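Local coordinates for type II restriction enzyme BsoBI (Geobacillus stearothermophilus, PDB 1DC1), which cuts double-stranded DNA within the degenerate sequence 5'-CYCGRG-3', after the first cytosine, as a homodimeric type II restriction endonuclease, at residues L137-A149 against D177-W189. Numbering follows the deposited sequence.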
loop_
_atom_site.group_PDB
_atom_site.type_symbol
_atom_site.label_atom_id
_atom_site.label_comp_id
_atom_site.label_asym_id
_atom_site.label_seq_id
_atom_site.Cartn_x
_atom_site.Cartn_y
_atom_site.Cartn_z
ATOM N N LEU D 137 -0.426 2.626 16.630
ATOM C CA LEU D 137 -1.379 2.122 17.598
ATOM C C LEU D 137 -1.240 0.624 17.797
ATOM O O LEU D 137 -1.427 0.143 18.923
ATOM C CB LEU D 137 -2.797 2.475 17.194
ATOM C CG LEU D 137 -3.054 3.985 17.323
ATOM C CD1 LEU D 137 -4.458 4.330 16.870
ATOM C CD2 LEU D 137 -2.830 4.420 18.756
ATOM N N ALA D 138 -0.910 -0.114 16.726
ATOM C CA ALA D 138 -0.715 -1.558 16.827
ATOM C C ALA D 138 0.497 -1.825 17.726
ATOM O O ALA D 138 0.461 -2.675 18.626
ATOM C CB ALA D 138 -0.466 -2.152 15.481
ATOM N N GLN D 139 1.587 -1.108 17.487
ATOM C CA GLN D 139 2.770 -1.298 18.297
ATOM C C GLN D 139 2.388 -1.010 19.750
ATOM O O GLN D 139 2.808 -1.741 20.641
ATOM C CB GLN D 139 3.911 -0.350 17.855
ATOM C CG GLN D 139 5.057 -0.131 18.882
ATOM C CD GLN D 139 6.183 0.819 18.397
ATOM O OE1 GLN D 139 6.367 1.032 17.201
ATOM N NE2 GLN D 139 6.936 1.394 19.351
ATOM N N GLN D 140 1.618 0.055 20.004
ATOM C CA GLN D 140 1.225 0.377 21.374
ATOM C C GLN D 140 0.403 -0.722 22.054
ATOM O O GLN D 140 0.549 -0.962 23.272
ATOM C CB GLN D 140 0.459 1.691 21.417
ATOM C CG GLN D 140 1.368 2.870 21.081
ATOM C CD GLN D 140 0.575 4.136 20.889
ATOM O OE1 GLN D 140 -0.566 4.233 21.331
ATOM N NE2 GLN D 140 1.173 5.117 20.238
ATOM N N LYS D 141 -0.448 -1.385 21.267
ATOM C CA LYS D 141 -1.286 -2.459 21.769
ATOM C C LYS D 141 -0.427 -3.646 22.206
ATOM O O LYS D 141 -0.677 -4.223 23.267
ATOM C CB LYS D 141 -2.243 -2.907 20.680
ATOM C CG LYS D 141 -3.109 -4.044 21.148
ATOM C CD LYS D 141 -4.283 -4.165 20.238
ATOM C CE LYS D 141 -5.157 -5.313 20.674
ATOM N NZ LYS D 141 -6.330 -5.405 19.780
ATOM N N LEU D 142 0.579 -3.995 21.391
ATOM C CA LEU D 142 1.437 -5.098 21.741
ATOM C C LEU D 142 2.255 -4.752 22.996
ATOM O O LEU D 142 2.432 -5.585 23.874
ATOM C CB LEU D 142 2.386 -5.439 20.603
ATOM C CG LEU D 142 3.207 -6.704 20.918
ATOM C CD1 LEU D 142 2.264 -7.896 20.898
ATOM C CD2 LEU D 142 4.354 -6.909 19.921
ATOM N N THR D 143 2.760 -3.522 23.082
ATOM C CA THR D 143 3.540 -3.112 24.251
ATOM C C THR D 143 2.666 -3.171 25.523
ATOM O O THR D 143 3.122 -3.611 26.585
ATOM C CB THR D 143 4.099 -1.674 24.101
ATOM O OG1 THR D 143 5.075 -1.652 23.069
ATOM C CG2 THR D 143 4.788 -1.232 25.364
ATOM N N ARG D 144 1.416 -2.723 25.414
ATOM C CA ARG D 144 0.513 -2.749 26.568
ATOM C C ARG D 144 0.359 -4.192 27.023
ATOM O O ARG D 144 0.358 -4.458 28.229
ATOM C CB ARG D 144 -0.857 -2.164 26.199
ATOM C CG ARG D 144 -1.876 -2.168 27.310
ATOM C CD ARG D 144 -1.500 -1.079 28.310
ATOM N NE ARG D 144 -0.909 -1.642 29.530
ATOM C CZ ARG D 144 -0.300 -0.947 30.495
ATOM N NH1 ARG D 144 -0.168 0.376 30.428
ATOM N NH2 ARG D 144 0.124 -1.601 31.565
ATOM N N ALA D 145 0.221 -5.126 26.075
ATOM C CA ALA D 145 0.090 -6.555 26.420
ATOM C C ALA D 145 1.379 -7.103 27.110
ATOM O O ALA D 145 1.310 -7.878 28.057
ATOM C CB ALA D 145 -0.243 -7.361 25.169
ATOM N N ILE D 146 2.540 -6.661 26.636
ATOM C CA ILE D 146 3.834 -7.049 27.170
ATOM C C ILE D 146 4.011 -6.499 28.590
ATOM O O ILE D 146 4.321 -7.264 29.494
ATOM C CB ILE D 146 4.994 -6.505 26.267
ATOM C CG1 ILE D 146 4.950 -7.193 24.866
ATOM C CG2 ILE D 146 6.378 -6.626 27.041
ATOM C CD1 ILE D 146 5.961 -8.261 24.671
ATOM N N ILE D 147 3.836 -5.194 28.792
ATOM C CA ILE D 147 3.987 -4.635 30.147
ATOM C C ILE D 147 2.929 -5.153 31.127
ATOM O O ILE D 147 3.235 -5.386 32.284
ATOM C CB ILE D 147 4.127 -3.054 30.143
ATOM C CG1 ILE D 147 2.862 -2.330 29.709
ATOM C CG2 ILE D 147 5.303 -2.682 29.206
ATOM C CD1 ILE D 147 3.108 -0.842 29.587
ATOM N N SER D 148 1.702 -5.393 30.672
ATOM C CA SER D 148 0.718 -5.973 31.580
ATOM C C SER D 148 1.130 -7.385 31.972
ATOM O O SER D 148 0.982 -7.766 33.132
ATOM C CB SER D 148 -0.661 -5.990 30.959
ATOM O OG SER D 148 -1.194 -4.708 31.173
ATOM N N ALA D 149 1.642 -8.164 31.026
ATOM C CA ALA D 149 2.115 -9.499 31.348
ATOM C C ALA D 149 3.239 -9.438 32.416
ATOM O O ALA D 149 3.274 -10.268 33.323
ATOM C CB ALA D 149 2.631 -10.197 30.101
ATOM N N ASP D 177 2.076 2.412 35.352
ATOM C CA ASP D 177 2.502 2.525 33.973
ATOM C C ASP D 177 1.314 2.713 32.985
ATOM O O ASP D 177 1.396 2.406 31.789
ATOM C CB ASP D 177 3.435 1.339 33.622
ATOM C CG ASP D 177 2.707 0.014 33.527
ATOM O OD1 ASP D 177 1.467 0.026 33.351
ATOM O OD2 ASP D 177 3.371 -1.045 33.603
ATOM N N TYR D 178 0.214 3.259 33.494
ATOM C CA TYR D 178 -0.938 3.560 32.661
ATOM C C TYR D 178 -0.469 4.318 31.417
ATOM O O TYR D 178 0.214 5.358 31.519
ATOM C CB TYR D 178 -1.897 4.440 33.438
ATOM C CG TYR D 178 -3.146 4.761 32.698
ATOM C CD1 TYR D 178 -3.248 5.930 31.936
ATOM C CD2 TYR D 178 -4.257 3.931 32.810
ATOM C CE1 TYR D 178 -4.442 6.263 31.304
ATOM C CE2 TYR D 178 -5.467 4.249 32.188
ATOM C CZ TYR D 178 -5.564 5.416 31.433
ATOM O OH TYR D 178 -6.772 5.727 30.820
ATOM N N GLU D 179 -0.827 3.809 30.247
ATOM C CA GLU D 179 -0.458 4.450 28.990
ATOM C C GLU D 179 1.022 4.635 28.702
ATOM O O GLU D 179 1.367 5.450 27.833
ATOM C CB GLU D 179 -1.127 5.823 28.849
ATOM C CG GLU D 179 -2.543 5.732 28.321
ATOM C CD GLU D 179 -3.200 7.094 28.117
ATOM O OE1 GLU D 179 -2.615 8.129 28.539
ATOM O OE2 GLU D 179 -4.312 7.121 27.530
ATOM N N LEU D 180 1.897 3.917 29.424
ATOM C CA LEU D 180 3.355 3.991 29.149
ATOM C C LEU D 180 3.663 3.502 27.703
ATOM O O LEU D 180 4.620 3.994 27.082
ATOM C CB LEU D 180 4.186 3.166 30.168
ATOM C CG LEU D 180 5.721 3.036 29.996
ATOM C CD1 LEU D 180 6.420 2.972 31.354
ATOM C CD2 LEU D 180 6.021 1.763 29.220
ATOM N N GLU D 181 2.839 2.573 27.184
ATOM C CA GLU D 181 2.992 2.017 25.845
ATOM C C GLU D 181 2.901 3.066 24.707
ATOM O O GLU D 181 3.398 2.869 23.586
ATOM C CB GLU D 181 1.983 0.909 25.703
ATOM C CG GLU D 181 0.560 1.382 25.622
ATOM C CD GLU D 181 -0.104 1.567 26.979
ATOM O OE1 GLU D 181 0.555 1.404 28.026
ATOM O OE2 GLU D 181 -1.313 1.895 26.982
ATOM N N THR D 182 2.289 4.199 25.022
ATOM C CA THR D 182 2.152 5.305 24.087
ATOM C C THR D 182 3.496 5.843 23.667
ATOM O O THR D 182 3.653 6.378 22.571
ATOM C CB THR D 182 1.388 6.492 24.725
ATOM O OG1 THR D 182 0.051 6.092 25.034
ATOM C CG2 THR D 182 1.367 7.647 23.768
ATOM N N PHE D 183 4.474 5.725 24.553
ATOM C CA PHE D 183 5.799 6.265 24.264
ATOM C C PHE D 183 6.968 5.344 24.406
ATOM O O PHE D 183 8.096 5.799 24.518
ATOM C CB PHE D 183 6.056 7.458 25.151
ATOM C CG PHE D 183 5.165 8.594 24.855
ATOM C CD1 PHE D 183 5.200 9.189 23.588
ATOM C CD2 PHE D 183 4.301 9.069 25.827
ATOM C CE1 PHE D 183 4.394 10.247 23.284
ATOM C CE2 PHE D 183 3.484 10.125 25.551
ATOM C CZ PHE D 183 3.529 10.727 24.263
ATOM N N ALA D 184 6.704 4.051 24.419
ATOM C CA ALA D 184 7.772 3.108 24.560
ATOM C C ALA D 184 8.299 2.571 23.235
ATOM O O ALA D 184 7.564 1.950 22.447
ATOM C CB ALA D 184 7.353 1.950 25.477
ATOM N N LYS D 185 9.602 2.815 23.042
ATOM C CA LYS D 185 10.396 2.381 21.896
ATOM C C LYS D 185 10.953 0.981 22.213
ATOM O O LYS D 185 11.225 0.189 21.326
ATOM C CB LYS D 185 11.531 3.423 21.679
ATOM C CG LYS D 185 12.765 3.008 20.861
ATOM C CD LYS D 185 12.387 2.518 19.467
ATOM C CE LYS D 185 13.611 2.168 18.629
ATOM N NZ LYS D 185 13.315 2.449 17.188
ATOM N N GLY D 186 11.101 0.678 23.499
ATOM C CA GLY D 186 11.638 -0.613 23.908
ATOM C C GLY D 186 11.310 -0.898 25.369
ATOM O O GLY D 186 10.963 0.018 26.121
ATOM N N ILE D 187 11.415 -2.160 25.768
ATOM C CA ILE D 187 11.111 -2.581 27.139
ATOM C C ILE D 187 12.184 -3.592 27.461
ATOM O O ILE D 187 12.593 -4.379 26.582
ATOM C CB ILE D 187 9.724 -3.268 27.227
ATOM C CG1 ILE D 187 8.631 -2.263 26.818
ATOM C CG2 ILE D 187 9.504 -3.929 28.626
ATOM C CD1 ILE D 187 8.395 -1.160 27.821
ATOM N N SER D 188 12.653 -3.568 28.698
ATOM C CA SER D 188 13.695 -4.491 29.092
ATOM C C SER D 188 13.401 -5.141 30.435
ATOM O O SER D 188 12.970 -4.473 31.353
ATOM C CB SER D 188 15.003 -3.720 29.143
ATOM O OG SER D 188 16.064 -4.622 29.355
ATOM N N TRP D 189 13.652 -6.434 30.570
ATOM C CA TRP D 189 13.413 -7.139 31.838
ATOM C C TRP D 189 14.437 -8.276 32.060
ATOM O O TRP D 189 15.337 -8.540 31.233
ATOM C CB TRP D 189 12.013 -7.771 31.875
ATOM C CG TRP D 189 11.815 -8.831 30.795
ATOM C CD1 TRP D 189 11.959 -10.209 30.915
ATOM C CD2 TRP D 189 11.422 -8.582 29.413
ATOM N NE1 TRP D 189 11.667 -10.810 29.692
ATOM C CE2 TRP D 189 11.341 -9.847 28.762
ATOM C CE3 TRP D 189 11.132 -7.412 28.675
ATOM C CZ2 TRP D 189 10.975 -9.964 27.386
ATOM C CZ3 TRP D 189 10.763 -7.527 27.317
ATOM C CH2 TRP D 189 10.689 -8.779 26.692
HETATM O O HOH W 1 5.260 1.051 22.511
#
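T143 and E181 meet where a short 3-10 turn presses against helix 110-152. The methyl CG2 of T143 is a small bump. It sits in a hollow walled by E181 CB (3.5 Å), A184 CB and I187 CG1. The other branch of T143, OG1, bonds to Y200 OH and donates to a water. That water donates a hydrogen bond to E181 O. Q139 NE2 reaches A184 O, at 3.2 Å, with the oxygen lying in its amide plane.

Farther along the helix, I147 is a two-pronged knob. CG2 packs on I187 CD1 at 3.7 Å. CD1 touches L180 CD2 and also lies 3.4 Å above one face of the R144 guanidinium, toward its rim. W159 and Y157 of strand 157-161 extend this apolar floor.

R144 bends at chi2 (74°) and chi3, which brings the edge of its guanidinium to the beta turn 177-180. NH2 meets D177 OD1 at 2.8 Å on the syn side, nearly straight (168°) but tilted out of the carboxylate plane. NH1 bonds to D177 O at 2.9 Å from above the carbonyl plane, from the opposite face to L180 N. E181 OE1 forms a second salt bridge with NH1, though its hydrogen bond is weak in angle. Replacing R144 with an alanine is likely to leave the carboxylates of D177 and E181 without their shared cation and the turn less firmly held. D177 OD2 bonds to Y157. One cation shared by two acids probably eases the charge between them and ties the loop before strand 184-191 to the helix in this PDDEXK-clan fold.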